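Long-range contacts in kinetochore protein Mis16 (Schizosaccharomyces japonicus, PDB 4XYH), which binds histones, recognising histone H4 and the CENP-A chaperone Scm3, and probably helps to place CENP-A at centromeres: residues I72-L77 with L89-V94; R179-E184 with T202-I207; E322-E327 with R349-D354. All coordinates share one frame; numbering follows the deposited sequence.

How the contacts relate
The three contacts sit in three different blades of one beta-propeller, the fold expected of an RBBP4-like WD-repeat protein. They follow one another along the chain and do not touch: centres lie 28 Å apart for contacts 1 and 2, 27 Å for contacts 1 and 3, and 30 Å for contacts 2 and 3, with nearest atoms about 12 to 14 Å apart. Contact 1 pairs two strands of a blade, whereas contact 2 packs a histidine-bearing loop on a turn and contact 3 packs one on a strand. R349 of contact 3 forms a salt bridge with E29 of helix 19-40, beside which H4 probably binds, as in RBBP4 relatives.

Contact 1 of 3, residues I72-L77 with L89-V94; sequences IQKLLL and LQVASV
L76 and L89 both carry CG anti to the backbone N (chi1 179° in L76), which turns their branches to one another so that L76 CD1 meets L89 CD1 at 3.7 Å. The same L89 methyl lies over the end of the strand, with CD1 3.5 Å from L77 O. In V94 the first torsion (60°) sets CG1 between the backbone N and the carbonyl carbon, the crowded position, and from there CG1 reaches L75 CD1 at 4.0 Å. L77 puts its CD1 branch against the small A92, 4.0 Å from A92 CB. K74 joins in with its aliphatic stem: CD passes V91 CG1 at 4.1 Å while the ammonium end leads away.

The backbones supply the frame for these meetings. Strands 70-77 and 87-97 form an antiparallel beta hairpin inside a propeller blade, their local axes 4.5 Å apart and their directions 154° from one another, as expected of a twisted pair. Q73 with V94, L75 with A92 and L77 with Q90 are hydrogen-bonded pairs, each with two N-H...O=C bonds; L75 N to A92 O and L77 N to Q90 O are the shortest of the six, both 2.8 Å. The non-hydrogen-bonded pairs between them are K74 with S93 and L76 with V91. CA-H...O contacts, such as S93 CA to Q73 O at 3.1 Å, accompany the N-H...O bonds.

One face bears Q73, L75, L77, Q90, A92 and V94, the other K74, L76, V91 and S93. L76 and L89 also touch I147 of strand 146-150, in the next blade. Q73 OE1 accepts from N391 and N393, and NE2 bonds to N394, all in the loop after strand 385-390 of another blade, and also to S71 of its own strand.

Contact 2 of 3, residues R179-E184 with T202-I207; sequences RHHTSE and TEDTSI
Residues S183 and E184 run past a type I beta turn, T202 to T205, closed by T205 N to T202 O at 3.1 Å. E203 N bonds to E184 O at 3.0 Å, and T182 N reaches D204 OD2 at 2.9 Å through that oxygen's anti lone pair.

D204 CG lies between its backbone N and carbonyl carbon (chi1 63°), which sets the carboxylate facing H181 and T182 N. The syn lone pair of D204 OD2 takes H181 ND1 at 3.0 Å, ring and carboxylate being nearly coplanar. D204 OD1 is held by S206 N at 2.8 Å in an Asx turn and by S206 OG at 2.6 Å, so four donors fix the carboxylate's rotation. T202 contributes both branches: OG1 accepts from D204 N in an ST turn, and CG2 makes a CH-pi contact over the H181 face, 3.5 Å from the ring centroid and 11° off its normal.

H181 NE2 bonds to T200 OG1, giving a Thr-His-Asp relay, T200-H181-D204, as in WD-repeat blades. The contact docks the loop between strands 176-178 and 187-190 on the turn joining 197-201 to 207-211, and T202 pairs by backbone with V238, where strand 238-243 begins.

Contact 3 of 3, residues E322-E327 with R349-D354; sequences EGHEDE and RVCVWD
A WD repeat, predicted at 321-363, carries Gly-His (G323-H324) and Trp-Asp (W353-D354) signatures, and the contact joins the first to the strand of the second: the E322-G323 backbone passes the edge of W353, and H324 turns to C351 and R349. No hydrogen bond links the two segments, and the fit is made by ring, sulfur and carbonyl contacts. H324 stands with CG anti to its own carbonyl carbon (chi1 -81°), which turns the imidazole in to the strand. There C351 SG lies 3.5 Å from H324 CE1. Measured to the ring centroid, C351 SG is 3.9 Å away and 31° off the normal, an oblique sulfur-aromatic contact. H324 CE1 also lies 3.5 Å from R349 O, a second neighbour of the same carbon.

The indole of W353 is met at its edge. E322 O lies in the indole plane, 3.1 Å from W353 CH2, a close approach of a carbonyl to an aromatic C-H. G323 follows directly. A CB at this position would come within 3.2 Å of W353 CH2 and would also press on the preceding carbonyl, so its lack of a side chain fits the tight passage beside the ring.

The polar ends of H324 and W353 are satisfied by residues outside the two segments: H324 ND1 bonds to D347 OD2, while H324 NE2 and W353 NE1 both bond to T343 OG1. This is D347-H324-T343-W353, the Asp-His-Ser/Thr-Trp tetrad known from WD repeats. An alanine in place of H324 would probably leave the D347 carboxylate and the T343 hydroxyl freer to turn, each keeping fewer bonds, and open a gap beside C351 SG.

Chemically, one hydroxyl of T343 serves both rings, which helps to set them against each other, and the D347 carboxylate accepting at ND1 would probably make NE2 a better acceptor.

Contact 1 of 3, residues I72-L77 with L89-V94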
ATOM      1  N   ILE A  72      14.836  15.467  -7.906  1.00 41.49           N
ATOM      2  CA  ILE A  72      15.108  14.047  -7.879  1.00 36.05           C
ATOM      3  C   ILE A  72      14.539  13.490  -6.585  1.00 34.63           C
ATOM      4  O   ILE A  72      14.814  14.010  -5.508  1.00 33.11           O
ATOM      5  CB  ILE A  72      16.607  13.765  -7.990  1.00 40.90           C
ATOM      6  CG1 ILE A  72      17.164  14.436  -9.250  1.00 36.26           C
ATOM      7  CG2 ILE A  72      16.860  12.268  -8.016  1.00 34.84           C
ATOM      8  CD1 ILE A  72      18.651  14.354  -9.376  1.00 40.46           C
ATOM      9  N   GLN A  73      13.716  12.451  -6.698  1.00 29.04           N
ATOM     10  CA  GLN A  73      13.075  11.870  -5.525  1.00 30.38           C
ATOM     11  C   GLN A  73      13.297  10.364  -5.496  1.00 26.70           C
ATOM     12  O   GLN A  73      13.813   9.795  -6.452  1.00 28.17           O
ATOM     13  CB  GLN A  73      11.582  12.221  -5.505  1.00 28.55           C
ATOM     14  CG  GLN A  73      11.339  13.709  -5.277  1.00 27.85           C
ATOM     15  CD  GLN A  73       9.866  14.106  -5.286  1.00 28.72           C
ATOM     16  OE1 GLN A  73       8.990  13.345  -4.869  1.00 27.99           O
ATOM     17  NE2 GLN A  73       9.592  15.314  -5.755  1.00 28.31           N
ATOM     18  N   LYS A  74      12.924   9.723  -4.395  1.00 26.19           N
ATOM     19  CA  LYS A  74      13.227   8.309  -4.225  1.00 24.15           C
ATOM     20  C   LYS A  74      12.010   7.459  -3.903  1.00 22.22           C
ATOM     21  O   LYS A  74      11.066   7.912  -3.252  1.00 21.22           O
ATOM     22  CB  LYS A  74      14.278   8.125  -3.124  1.00 23.49           C
ATOM     23  CG  LYS A  74      15.668   8.604  -3.513  1.00 26.77           C
ATOM     24  CD  LYS A  74      16.611   8.539  -2.334  1.00 30.70           C
ATOM     25  CE  LYS A  74      18.053   8.780  -2.778  1.00 39.28           C
ATOM     26  NZ  LYS A  74      18.943   9.083  -1.619  1.00 41.18           N
ATOM     27  N   LEU A  75      12.069   6.205  -4.335  1.00 21.66           N
ATOM     28  CA  LEU A  75      11.025   5.229  -4.050  1.00 23.44           C
ATOM     29  C   LEU A  75      11.631   3.988  -3.455  1.00 23.41           C
ATOM     30  O   LEU A  75      12.752   3.600  -3.809  1.00 21.26           O
ATOM     31  CB  LEU A  75      10.253   4.839  -5.309  1.00 18.46           C
ATOM     32  CG  LEU A  75       9.563   5.955  -6.081  1.00 23.86           C
ATOM     33  CD1 LEU A  75      10.177   6.062  -7.465  1.00 28.70           C
ATOM     34  CD2 LEU A  75       8.094   5.665  -6.184  1.00 23.72           C
ATOM     35  N   LEU A  76      10.867   3.370  -2.565  1.00 18.96           N
ATOM     36  CA  LEU A  76      11.210   2.095  -2.000  1.00 16.69           C
ATOM     37  C   LEU A  76      10.478   0.994  -2.772  1.00 19.24           C
ATOM     38  O   LEU A  76       9.253   1.014  -2.869  1.00 21.70           O
ATOM     39  CB  LEU A  76      10.840   2.076  -0.535  1.00 16.94           C
ATOM     40  CG  LEU A  76      11.114   0.790   0.224  1.00 20.83           C
ATOM     41  CD1 LEU A  76      12.626   0.606   0.432  1.00 16.40           C
ATOM     42  CD2 LEU A  76      10.355   0.861   1.527  1.00 14.26           C
ATOM     43  N   LEU A  77      11.235   0.058  -3.337  1.00 19.92           N
ATOM     44  CA  LEU A  77      10.691  -1.029  -4.162  1.00 18.73           C
ATOM     45  C   LEU A  77      11.185  -2.389  -3.711  1.00 22.09           C
ATOM     46  O   LEU A  77      12.072  -2.488  -2.841  1.00 21.27           O
ATOM     47  CB  LEU A  77      11.081  -0.843  -5.627  1.00 20.79           C
ATOM     48  CG  LEU A  77      10.487   0.342  -6.370  1.00 24.40           C
ATOM     49  CD1 LEU A  77      11.121   0.467  -7.736  1.00 23.88           C
ATOM     50  CD2 LEU A  77       8.978   0.133  -6.490  1.00 23.34           C
ATOM     51  N   LEU A  89      15.743  -5.813  -1.804  1.00 16.03           N
ATOM     52  CA  LEU A  89      15.098  -4.570  -1.408  1.00 18.96           C
ATOM     53  C   LEU A  89      15.775  -3.473  -2.231  1.00 17.48           C
ATOM     54  O   LEU A  89      17.002  -3.466  -2.357  1.00 18.01           O
ATOM     55  CB  LEU A  89      15.244  -4.327   0.100  1.00 13.51           C
ATOM     56  CG  LEU A  89      14.649  -3.037   0.646  1.00 16.85           C
ATOM     57  CD1 LEU A  89      13.115  -3.032   0.500  1.00  9.17           C
ATOM     58  CD2 LEU A  89      15.071  -2.846   2.126  1.00 14.30           C
ATOM     59  N   GLN A  90      14.995  -2.559  -2.797  1.00 15.08           N
ATOM     60  CA  GLN A  90      15.539  -1.614  -3.769  1.00 16.47           C
ATOM     61  C   GLN A  90      15.138  -0.181  -3.481  1.00 19.22           C
ATOM     62  O   GLN A  90      14.008   0.094  -3.056  1.00 18.82           O
ATOM     63  CB  GLN A  90      15.082  -1.973  -5.196  1.00 20.57           C
ATOM     64  CG  GLN A  90      15.484  -3.365  -5.657  1.00 22.28           C
ATOM     65  CD  GLN A  90      15.077  -3.662  -7.096  1.00 30.58           C
ATOM     66  OE1 GLN A  90      15.915  -4.012  -7.920  1.00 33.22           O
ATOM     67  NE2 GLN A  90      13.782  -3.561  -7.391  1.00 26.06           N
ATOM     68  N   VAL A  91      16.074   0.727  -3.728  1.00 20.27           N
ATOM     69  CA  VAL A  91      15.797   2.158  -3.706  1.00 22.28           C
ATOM     70  C   VAL A  91      15.959   2.677  -5.127  1.00 25.61           C
ATOM     71  O   VAL A  91      16.982   2.433  -5.766  1.00 23.52           O
ATOM     72  CB  VAL A  91      16.738   2.947  -2.768  1.00 21.19           C
ATOM     73  CG1 VAL A  91      16.385   4.450  -2.792  1.00 18.39           C
ATOM     74  CG2 VAL A  91      16.679   2.393  -1.359  1.00 20.52           C
ATOM     75  N   ALA A  92      14.942   3.375  -5.621  1.00 26.86           N
ATOM     76  CA  ALA A  92      14.998   3.957  -6.956  1.00 27.04           C
ATOM     77  C   ALA A  92      14.971   5.473  -6.859  1.00 23.22           C
ATOM     78  O   ALA A  92      14.371   6.026  -5.943  1.00 22.68           O
ATOM     79  CB  ALA A  92      13.844   3.462  -7.803  1.00 23.44           C
ATOM     80  N   SER A  93      15.639   6.144  -7.790  1.00 24.80           N
ATOM     81  CA  SER A  93      15.485   7.586  -7.924  1.00 26.86           C
ATOM     82  C   SER A  93      14.766   7.926  -9.222  1.00 30.80           C
ATOM     83  O   SER A  93      14.908   7.245 -10.237  1.00 31.66           O
ATOM     84  CB  SER A  93      16.831   8.300  -7.871  1.00 26.62           C
ATOM     85  OG  SER A  93      17.673   7.813  -8.887  1.00 40.37           O
ATOM     86  N   VAL A  94      13.979   8.984  -9.180  1.00 25.94           N
ATOM     87  CA  VAL A  94      13.300   9.433 -10.369  1.00 29.17           C
ATOM     88  C   VAL A  94      13.395  10.953 -10.436  1.00 30.99           C
ATOM     89  O   VAL A  94      13.390  11.639  -9.414  1.00 29.13           O
ATOM     90  CB  VAL A  94      11.824   8.973 -10.389  1.00 32.09           C
ATOM     91  CG1 VAL A  94      11.059   9.522  -9.182  1.00 25.00           C
ATOM     92  CG2 VAL A  94      11.152   9.373 -11.683  1.00 34.29           C
TER

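Contact 2 of 3, residues R179-E184 with T202-I207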
ATOM      1  N   ARG A 179      11.050 -12.854  14.108  1.00 20.65           N
ATOM      2  CA  ARG A 179      10.778 -14.290  13.964  1.00 25.36           C
ATOM      3  C   ARG A 179       9.603 -14.845  14.727  1.00 30.09           C
ATOM      4  O   ARG A 179       9.820 -15.541  15.719  1.00 51.79           O
ATOM      5  CB  ARG A 179      11.989 -15.120  14.398  1.00 25.46           C
ATOM      6  CG  ARG A 179      13.295 -14.561  14.011  1.00 31.70           C
ATOM      7  CD  ARG A 179      14.342 -15.643  13.973  1.00 34.56           C
ATOM      8  NE  ARG A 179      14.228 -16.413  12.745  1.00 42.58           N
ATOM      9  CZ  ARG A 179      15.155 -16.504  11.796  1.00 34.06           C
ATOM     10  NH1 ARG A 179      16.330 -15.895  11.904  1.00 32.21           N
ATOM     11  NH2 ARG A 179      14.890 -17.237  10.732  1.00 35.82           N
ATOM     12  N   HIS A 180       8.385 -14.611  14.259  1.00 26.22           N
ATOM     13  CA  HIS A 180       7.253 -15.361  14.799  1.00 25.03           C
ATOM     14  C   HIS A 180       6.358 -16.047  13.768  1.00 25.95           C
ATOM     15  O   HIS A 180       5.938 -17.182  13.940  1.00 24.84           O
ATOM     16  CB  HIS A 180       6.363 -14.460  15.646  1.00 24.63           C
ATOM     17  CG  HIS A 180       5.532 -15.216  16.637  1.00 30.02           C
ATOM     18  ND1 HIS A 180       4.232 -15.595  16.385  1.00 23.86           N
ATOM     19  CD2 HIS A 180       5.819 -15.653  17.892  1.00 30.81           C
ATOM     20  CE1 HIS A 180       3.751 -16.243  17.435  1.00 24.41           C
ATOM     21  NE2 HIS A 180       4.692 -16.287  18.362  1.00 30.77           N
ATOM     22  N   HIS A 181       5.996 -15.309  12.733  1.00 23.36           N
ATOM     23  CA  HIS A 181       5.054 -15.785  11.734  1.00 21.05           C
ATOM     24  C   HIS A 181       5.491 -17.092  11.084  1.00 23.67           C
ATOM     25  O   HIS A 181       6.691 -17.320  10.904  1.00 21.57           O
ATOM     26  CB  HIS A 181       4.837 -14.698  10.666  1.00 15.92           C
ATOM     27  CG  HIS A 181       4.042 -13.531  11.157  1.00 20.16           C
ATOM     28  ND1 HIS A 181       2.722 -13.642  11.553  1.00 21.63           N
ATOM     29  CD2 HIS A 181       4.373 -12.225  11.309  1.00 16.50           C
ATOM     30  CE1 HIS A 181       2.282 -12.454  11.937  1.00 23.76           C
ATOM     31  NE2 HIS A 181       3.265 -11.576  11.799  1.00 17.48           N
ATOM     32  N   THR A 182       4.507 -17.922  10.714  1.00 20.47           N
ATOM     33  CA  THR A 182       4.769 -19.229  10.101  1.00 21.50           C
ATOM     34  C   THR A 182       4.310 -19.327   8.637  1.00 23.57           C
ATOM     35  O   THR A 182       4.615 -20.305   7.953  1.00 25.06           O
ATOM     36  CB  THR A 182       4.102 -20.352  10.917  1.00 19.57           C
ATOM     37  OG1 THR A 182       2.730 -20.010  11.165  1.00 18.07           O
ATOM     38  CG2 THR A 182       4.815 -20.517  12.259  1.00 19.13           C
ATOM     39  N   SER A 183       3.602 -18.305   8.159  1.00 20.06           N
ATOM     40  CA  SER A 183       3.256 -18.181   6.737  1.00 21.65           C
ATOM     41  C   SER A 183       3.535 -16.773   6.229  1.00 19.47           C
ATOM     42  O   SER A 183       3.453 -15.822   6.985  1.00 19.30           O
ATOM     43  CB  SER A 183       1.778 -18.504   6.493  1.00 18.02           C
ATOM     44  OG  SER A 183       1.509 -19.876   6.680  1.00 28.28           O
ATOM     45  N   GLU A 184       3.809 -16.641   4.940  1.00 21.75           N
ATOM     46  CA  GLU A 184       4.019 -15.328   4.344  1.00 19.80           C
ATOM     47  C   GLU A 184       2.777 -14.456   4.451  1.00 21.66           C
ATOM     48  O   GLU A 184       1.673 -14.964   4.669  1.00 22.27           O
ATOM     49  CB  GLU A 184       4.449 -15.485   2.891  1.00 20.37           C
ATOM     50  CG  GLU A 184       5.837 -16.091   2.828  1.00 29.66           C
ATOM     51  CD  GLU A 184       6.345 -16.366   1.429  1.00 43.61           C
ATOM     52  OE1 GLU A 184       5.575 -16.191   0.448  1.00 52.47           O
ATOM     53  OE2 GLU A 184       7.536 -16.762   1.330  1.00 41.85           O
ATOM     54  N   THR A 202      -0.227 -11.924   8.677  1.00 15.55           N
ATOM     55  CA  THR A 202       0.033 -12.788   7.533  1.00 17.78           C
ATOM     56  C   THR A 202      -1.063 -13.824   7.318  1.00 20.68           C
ATOM     57  O   THR A 202      -2.117 -13.785   7.953  1.00 20.44           O
ATOM     58  CB  THR A 202       1.358 -13.561   7.679  1.00 16.02           C
ATOM     59  OG1 THR A 202       1.177 -14.650   8.598  1.00 16.34           O
ATOM     60  CG2 THR A 202       2.504 -12.647   8.151  1.00 18.39           C
ATOM     61  N   GLU A 203      -0.759 -14.780   6.447  1.00 17.79           N
ATOM     62  CA  GLU A 203      -1.634 -15.906   6.167  1.00 21.90           C
ATOM     63  C   GLU A 203      -1.797 -16.862   7.358  1.00 18.03           C
ATOM     64  O   GLU A 203      -2.735 -17.647   7.381  1.00 19.42           O
ATOM     65  CB  GLU A 203      -1.123 -16.649   4.911  1.00 22.21           C
ATOM     66  CG  GLU A 203      -1.277 -15.767   3.650  1.00 26.53           C
ATOM     67  CD  GLU A 203      -0.450 -16.192   2.433  1.00 35.95           C
ATOM     68  OE1 GLU A 203      -0.031 -17.370   2.347  1.00 33.85           O
ATOM     69  OE2 GLU A 203      -0.229 -15.327   1.546  1.00 33.69           O
ATOM     70  N   ASP A 204      -0.939 -16.779   8.372  1.00 20.06           N
ATOM     71  CA  ASP A 204      -1.126 -17.662   9.526  1.00 15.03           C
ATOM     72  C   ASP A 204      -2.223 -17.124  10.448  1.00 18.19           C
ATOM     73  O   ASP A 204      -2.520 -17.735  11.467  1.00 18.92           O
ATOM     74  CB  ASP A 204       0.194 -17.887  10.299  1.00 15.38           C
ATOM     75  CG  ASP A 204       0.781 -16.611  10.910  1.00 19.92           C
ATOM     76  OD1 ASP A 204       0.035 -15.737  11.404  1.00 19.14           O
ATOM     77  OD2 ASP A 204       2.026 -16.495  10.919  1.00 23.07           O
ATOM     78  N   THR A 205      -2.833 -15.998  10.049  1.00 17.23           N
ATOM     79  CA  THR A 205      -3.997 -15.362  10.704  1.00 14.51           C
ATOM     80  C   THR A 205      -3.656 -14.635  12.016  1.00 17.49           C
ATOM     81  O   THR A 205      -4.537 -14.059  12.656  1.00 17.14           O
ATOM     82  CB  THR A 205      -5.167 -16.373  11.011  1.00 16.82           C
ATOM     83  OG1 THR A 205      -4.935 -17.039  12.260  1.00 15.28           O
ATOM     84  CG2 THR A 205      -5.364 -17.409   9.884  1.00 14.44           C
ATOM     85  N   SER A 206      -2.390 -14.640  12.420  1.00 14.84           N
ATOM     86  CA  SER A 206      -2.009 -13.907  13.628  1.00 21.49           C
ATOM     87  C   SER A 206      -1.581 -12.472  13.306  1.00 20.82           C
ATOM     88  O   SER A 206      -1.379 -12.121  12.146  1.00 19.83           O
ATOM     89  CB  SER A 206      -0.876 -14.624  14.374  1.00 17.72           C
ATOM     90  OG  SER A 206       0.347 -14.512  13.662  1.00 19.85           O
ATOM     91  N   ILE A 207      -1.454 -11.663  14.353  1.00 19.50           N
ATOM     92  CA  ILE A 207      -0.950 -10.308  14.265  1.00 20.31           C
ATOM     93  C   ILE A 207       0.154 -10.174  15.293  1.00 23.39           C
ATOM     94  O   ILE A 207      -0.067 -10.449  16.477  1.00 21.94           O
ATOM     95  CB  ILE A 207      -2.033  -9.237  14.557  1.00 18.49           C
ATOM     96  CG1 ILE A 207      -3.086  -9.180  13.453  1.00 19.14           C
ATOM     97  CG2 ILE A 207      -1.389  -7.882  14.719  1.00 15.06           C
ATOM     98  CD1 ILE A 207      -4.332  -8.366  13.853  1.00 17.92           C
TER

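Contact 3 of 3, residues E322-E327 with R349-D354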
ATOM      1  N   GLU A 322     -18.822   2.597  -5.490  1.00 28.89           N
ATOM      2  CA  GLU A 322     -18.908   1.585  -6.539  1.00 30.17           C
ATOM      3  C   GLU A 322     -18.310   2.080  -7.852  1.00 28.94           C
ATOM      4  O   GLU A 322     -18.311   3.275  -8.137  1.00 32.96           O
ATOM      5  CB  GLU A 322     -20.356   1.172  -6.740  1.00 27.55           C
ATOM      6  CG  GLU A 322     -21.101   1.139  -5.441  1.00 36.82           C
ATOM      7  CD  GLU A 322     -22.292   0.220  -5.468  1.00 44.70           C
ATOM      8  OE1 GLU A 322     -22.093  -1.014  -5.569  1.00 48.73           O
ATOM      9  OE2 GLU A 322     -23.425   0.739  -5.378  1.00 51.69           O
ATOM     10  N   GLY A 323     -17.779   1.159  -8.644  1.00 29.24           N
ATOM     11  CA  GLY A 323     -17.224   1.519  -9.930  1.00 28.59           C
ATOM     12  C   GLY A 323     -16.149   0.563 -10.386  1.00 33.02           C
ATOM     13  O   GLY A 323     -15.857   0.479 -11.575  1.00 40.93           O
ATOM     14  N   HIS A 324     -15.542  -0.153  -9.449  1.00 31.01           N
ATOM     15  CA  HIS A 324     -14.608  -1.203  -9.830  1.00 31.11           C
ATOM     16  C   HIS A 324     -15.362  -2.448 -10.308  1.00 29.78           C
ATOM     17  O   HIS A 324     -16.486  -2.707  -9.899  1.00 27.13           O
ATOM     18  CB  HIS A 324     -13.677  -1.562  -8.676  1.00 26.12           C
ATOM     19  CG  HIS A 324     -12.518  -0.627  -8.514  1.00 26.01           C
ATOM     20  ND1 HIS A 324     -11.586  -0.409  -9.506  1.00 25.10           N
ATOM     21  CD2 HIS A 324     -12.118   0.122  -7.456  1.00 20.92           C
ATOM     22  CE1 HIS A 324     -10.670   0.440  -9.074  1.00 24.30           C
ATOM     23  NE2 HIS A 324     -10.972   0.777  -7.832  1.00 23.74           N
ATOM     24  N   GLU A 325     -14.710  -3.216 -11.168  1.00 34.33           N
ATOM     25  CA  GLU A 325     -15.341  -4.335 -11.849  1.00 36.37           C
ATOM     26  C   GLU A 325     -14.887  -5.673 -11.291  1.00 33.88           C
ATOM     27  O   GLU A 325     -15.318  -6.720 -11.762  1.00 37.01           O
ATOM     28  CB  GLU A 325     -15.023  -4.272 -13.341  1.00 41.64           C
ATOM     29  CG  GLU A 325     -15.535  -3.018 -14.029  1.00 44.09           C
ATOM     30  CD  GLU A 325     -16.979  -3.146 -14.457  1.00 55.59           C
ATOM     31  OE1 GLU A 325     -17.215  -3.136 -15.686  1.00 63.03           O
ATOM     32  OE2 GLU A 325     -17.869  -3.267 -13.574  1.00 51.34           O
ATOM     33  N   ASP A 326     -14.015  -5.630 -10.291  1.00 29.99           N
ATOM     34  CA  ASP A 326     -13.418  -6.834  -9.723  1.00 25.57           C
ATOM     35  C   ASP A 326     -12.956  -6.508  -8.297  1.00 30.76           C
ATOM     36  O   ASP A 326     -13.206  -5.395  -7.806  1.00 24.61           O
ATOM     37  CB  ASP A 326     -12.255  -7.299 -10.591  1.00 26.62           C
ATOM     38  CG  ASP A 326     -12.130  -8.809 -10.660  1.00 32.02           C
ATOM     39  OD1 ASP A 326     -12.504  -9.506  -9.693  1.00 30.13           O
ATOM     40  OD2 ASP A 326     -11.639  -9.299 -11.697  1.00 32.80           O
ATOM     41  N   GLU A 327     -12.299  -7.464  -7.640  1.00 24.84           N
ATOM     42  CA  GLU A 327     -11.763  -7.250  -6.301  1.00 29.08           C
ATOM     43  C   GLU A 327     -11.010  -5.938  -6.182  1.00 26.85           C
ATOM     44  O   GLU A 327     -10.158  -5.610  -7.023  1.00 23.62           O
ATOM     45  CB  GLU A 327     -10.815  -8.377  -5.899  1.00 29.68           C
ATOM     46  CG  GLU A 327     -11.462  -9.724  -5.760  1.00 39.68           C
ATOM     47  CD  GLU A 327     -10.606 -10.702  -4.965  1.00 42.09           C
ATOM     48  OE1 GLU A 327     -10.007 -10.292  -3.930  1.00 33.67           O
ATOM     49  OE2 GLU A 327     -10.545 -11.881  -5.381  1.00 44.15           O
ATOM     50  N   ARG A 349      -7.662  -1.216 -13.061  1.00 28.62           N
ATOM     51  CA  ARG A 349      -7.852   0.232 -12.989  1.00 30.02           C
ATOM     52  C   ARG A 349      -7.421   0.810 -11.639  1.00 27.60           C
ATOM     53  O   ARG A 349      -7.482   0.138 -10.600  1.00 27.43           O
ATOM     54  CB  ARG A 349      -9.319   0.594 -13.247  1.00 27.40           C
ATOM     55  CG  ARG A 349      -9.874   0.084 -14.565  1.00 32.57           C
ATOM     56  CD  ARG A 349      -9.277   0.841 -15.746  1.00 37.20           C
ATOM     57  NE  ARG A 349      -9.720   0.286 -17.021  1.00 40.45           N
ATOM     58  CZ  ARG A 349      -8.956  -0.446 -17.833  1.00 40.43           C
ATOM     59  NH1 ARG A 349      -7.680  -0.710 -17.526  1.00 35.16           N
ATOM     60  NH2 ARG A 349      -9.473  -0.909 -18.961  1.00 39.95           N
ATOM     61  N   VAL A 350      -6.983   2.062 -11.660  1.00 26.74           N
ATOM     62  CA  VAL A 350      -6.789   2.824 -10.426  1.00 22.02           C
ATOM     63  C   VAL A 350      -7.803   3.975 -10.409  1.00 22.46           C
ATOM     64  O   VAL A 350      -7.787   4.839 -11.274  1.00 24.13           O
ATOM     65  CB  VAL A 350      -5.354   3.363 -10.300  1.00 21.77           C
ATOM     66  CG1 VAL A 350      -5.199   4.150  -9.018  1.00 20.66           C
ATOM     67  CG2 VAL A 350      -4.344   2.209 -10.311  1.00 24.26           C
ATOM     68  N   CYS A 351      -8.703   3.973  -9.440  1.00 21.47           N
ATOM     69  CA  CYS A 351      -9.702   5.032  -9.350  1.00 24.29           C
ATOM     70  C   CYS A 351      -9.346   6.056  -8.275  1.00 23.58           C
ATOM     71  O   CYS A 351      -8.927   5.700  -7.176  1.00 21.91           O
ATOM     72  CB  CYS A 351     -11.084   4.438  -9.071  1.00 24.59           C
ATOM     73  SG  CYS A 351     -11.763   3.449 -10.462  1.00 33.63           S
ATOM     74  N   VAL A 352      -9.506   7.331  -8.610  1.00 23.06           N
ATOM     75  CA  VAL A 352      -9.357   8.400  -7.634  1.00 23.85           C
ATOM     76  C   VAL A 352     -10.752   8.909  -7.284  1.00 26.99           C
ATOM     77  O   VAL A 352     -11.541   9.207  -8.186  1.00 26.29           O
ATOM     78  CB  VAL A 352      -8.492   9.558  -8.170  1.00 23.70           C
ATOM     79  CG1 VAL A 352      -8.259  10.601  -7.077  1.00 21.56           C
ATOM     80  CG2 VAL A 352      -7.177   9.025  -8.734  1.00 20.64           C
ATOM     81  N   TRP A 353     -11.056   8.988  -5.989  1.00 22.64           N
ATOM     82  CA  TRP A 353     -12.385   9.376  -5.525  1.00 20.45           C
ATOM     83  C   TRP A 353     -12.363  10.702  -4.784  1.00 24.63           C
ATOM     84  O   TRP A 353     -11.398  11.016  -4.085  1.00 27.81           O
ATOM     85  CB  TRP A 353     -12.971   8.316  -4.603  1.00 19.62           C
ATOM     86  CG  TRP A 353     -12.927   6.917  -5.136  1.00 26.29           C
ATOM     87  CD1 TRP A 353     -11.897   6.031  -5.019  1.00 23.84           C
ATOM     88  CD2 TRP A 353     -13.969   6.230  -5.841  1.00 24.90           C
ATOM     89  NE1 TRP A 353     -12.229   4.842  -5.612  1.00 24.12           N
ATOM     90  CE2 TRP A 353     -13.496   4.933  -6.122  1.00 25.88           C
ATOM     91  CE3 TRP A 353     -15.259   6.582  -6.258  1.00 26.12           C
ATOM     92  CZ2 TRP A 353     -14.262   3.985  -6.813  1.00 25.98           C
ATOM     93  CZ3 TRP A 353     -16.021   5.639  -6.948  1.00 25.59           C
ATOM     94  CH2 TRP A 353     -15.516   4.358  -7.217  1.00 25.14           C
ATOM     95  N   ASP A 354     -13.441  11.466  -4.927  1.00 23.49           N
ATOM     96  CA  ASP A 354     -13.615  12.742  -4.240  1.00 26.05           C
ATOM     97  C   ASP A 354     -14.888  12.687  -3.387  1.00 27.46           C
ATOM     98  O   ASP A 354     -15.989  12.881  -3.888  1.00 26.50           O
ATOM     99  CB  ASP A 354     -13.683  13.880  -5.262  1.00 25.90           C
ATOM    100  CG  ASP A 354     -13.813  15.266  -4.623  1.00 30.15           C
ATOM    101  OD1 ASP A 354     -14.197  15.386  -3.442  1.00 27.92           O
ATOM    102  OD2 ASP A 354     -13.546  16.257  -5.334  1.00 33.45           O
TER